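Local coordinates for protein putative efflux transporter (PDB 4L8J) that probably serves as the periplasmic adaptor (membrane-fusion) subunit of an efflux pump, as a member of the HlyD family, at residues 170-173 and 174-177. Numbering follows the deposited sequence.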
loop_
_atom_site.group_PDB
_atom_site.type_symbol
_atom_site.label_atom_id
_atom_site.label_comp_id
_atom_site.label_asym_id
_atom_site.label_seq_id
_atom_site.Cartn_x
_atom_site.Cartn_y
_atom_site.Cartn_z
ATOM N N THR A 170 -10.116 -29.022 -13.169
ATOM C CA THR A 170 -9.808 -27.962 -14.113
ATOM C C THR A 170 -9.681 -26.668 -13.350
ATOM O O THR A 170 -10.518 -26.299 -12.546
ATOM C CB THR A 170 -10.832 -27.878 -15.271
ATOM O OG1 THR A 170 -10.869 -29.124 -15.939
ATOM C CG2 THR A 170 -10.470 -26.826 -16.286
ATOM N N VAL A 171 -8.650 -25.966 -13.647
ATOM C CA VAL A 171 -8.390 -24.703 -13.006
ATOM C C VAL A 171 -8.763 -23.555 -13.969
ATOM O O VAL A 171 -8.312 -23.554 -15.113
ATOM C CB VAL A 171 -6.900 -24.683 -12.578
ATOM C CG1 VAL A 171 -6.430 -23.278 -12.176
ATOM C CG2 VAL A 171 -6.682 -25.656 -11.421
ATOM N N PRO A 172 -9.511 -22.537 -13.502
ATOM C CA PRO A 172 -9.733 -21.353 -14.344
ATOM C C PRO A 172 -8.408 -20.792 -14.903
ATOM O O PRO A 172 -7.391 -20.739 -14.196
ATOM C CB PRO A 172 -10.395 -20.363 -13.377
ATOM C CG PRO A 172 -11.083 -21.210 -12.373
ATOM C CD PRO A 172 -10.113 -22.358 -12.163
ATOM N N ASP A 173 -8.415 -20.401 -16.180
ATOM C CA ASP A 173 -7.253 -19.861 -16.880
ATOM C C ASP A 173 -6.558 -18.715 -16.144
ATOM O O ASP A 173 -5.341 -18.601 -16.237
ATOM C CB ASP A 173 -7.646 -19.374 -18.285
ATOM C CG ASP A 173 -8.077 -20.500 -19.177
ATOM O OD1 ASP A 173 -7.201 -21.219 -19.675
ATOM O OD2 ASP A 173 -9.305 -20.677 -19.361
ATOM N N ASP A 174 -7.312 -17.860 -15.447
ATOM C CA ASP A 174 -6.735 -16.726 -14.721
ATOM C C ASP A 174 -5.865 -17.160 -13.535
ATOM O O ASP A 174 -5.129 -16.326 -13.013
ATOM C CB ASP A 174 -7.842 -15.769 -14.234
ATOM C CG ASP A 174 -8.378 -14.820 -15.310
ATOM O OD1 ASP A 174 -7.933 -14.926 -16.484
ATOM O OD2 ASP A 174 -9.255 -13.990 -14.983
ATOM N N TYR A 175 -5.952 -18.435 -13.104
ATOM C CA TYR A 175 -5.170 -18.952 -11.990
ATOM C C TYR A 175 -3.913 -19.703 -12.461
ATOM O O TYR A 175 -3.309 -20.406 -11.668
ATOM C CB TYR A 175 -6.026 -19.859 -11.069
ATOM C CG TYR A 175 -7.157 -19.181 -10.320
ATOM C CD1 TYR A 175 -7.133 -17.813 -10.063
ATOM C CD2 TYR A 175 -8.230 -19.914 -9.832
ATOM C CE1 TYR A 175 -8.186 -17.178 -9.401
ATOM C CE2 TYR A 175 -9.280 -19.294 -9.138
ATOM C CZ TYR A 175 -9.248 -17.925 -8.919
ATOM O OH TYR A 175 -10.270 -17.296 -8.242
ATOM N N LEU A 176 -3.512 -19.555 -13.743
ATOM C CA LEU A 176 -2.290 -20.161 -14.254
ATOM C C LEU A 176 -1.062 -19.761 -13.406
ATOM O O LEU A 176 -0.207 -20.614 -13.160
ATOM C CB LEU A 176 -2.061 -19.776 -15.717
ATOM C CG LEU A 176 -0.808 -20.384 -16.401
ATOM C CD1 LEU A 176 -0.815 -21.927 -16.330
ATOM C CD2 LEU A 176 -0.671 -19.881 -17.826
ATOM N N TYR A 177 -0.985 -18.483 -12.951
ATOM C CA TYR A 177 0.142 -17.989 -12.129
ATOM C C TYR A 177 0.251 -18.766 -10.809
ATOM O O TYR A 177 1.358 -18.978 -10.312
ATOM C CB TYR A 177 0.029 -16.477 -11.876
ATOM C CG TYR A 177 -1.056 -16.056 -10.910
ATOM C CD1 TYR A 177 -2.386 -15.978 -11.313
ATOM C CD2 TYR A 177 -0.745 -15.651 -9.618
ATOM C CE1 TYR A 177 -3.390 -15.578 -10.432
ATOM C CE2 TYR A 177 -1.739 -15.227 -8.734
ATOM C CZ TYR A 177 -3.064 -15.207 -9.141
ATOM O OH TYR A 177 -4.061 -14.794 -8.281
#
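V171 and Y175 meet where the chain leaves strand 166-171 and turns into helix 176-180. The tight part of the contact is here: V171 CG1 lies 3.6 Å from Y175 CB, near the plane of the tyrosine ring at its edge, and the two side chains run roughly at right angles. V171 CG1 is placed there by a first torsion of 167°, which sets it anti to the backbone N. P172 reaches the same ring obliquely, its CD 3.9 Å from Y175 CD2, a looser contact made by an exposed residue, whereas V171 is buried. F25 of strand 20-29 touches V171, P172 and Y175 alike.

Two successive backbone hydrogen bonds, each from residue i+3 back to residue i, wind the turn. Y175 N donates to P172 O at 2.9 Å, with an N-H...O angle of 159°; L176 N donates to D173 O at 3.2 Å. Y175 CB also rests 3.5 Å from P172 O, so this carbonyl is bordered by both the amide and the side chain of one residue.

Toward solvent the packing thins: D174 is an exposed residue, whereas the carboxylate of D173 is anchored through OD2 to G214 N. Successive i to i+3 bonds, with D173 and D174 in 3-10 geometry, mark a 3-10-like turn leading from a strand of the six-stranded antiparallel beta-barrel into the short helix 176-180, consistent with the beta-barrel domain of HlyD-family adaptors.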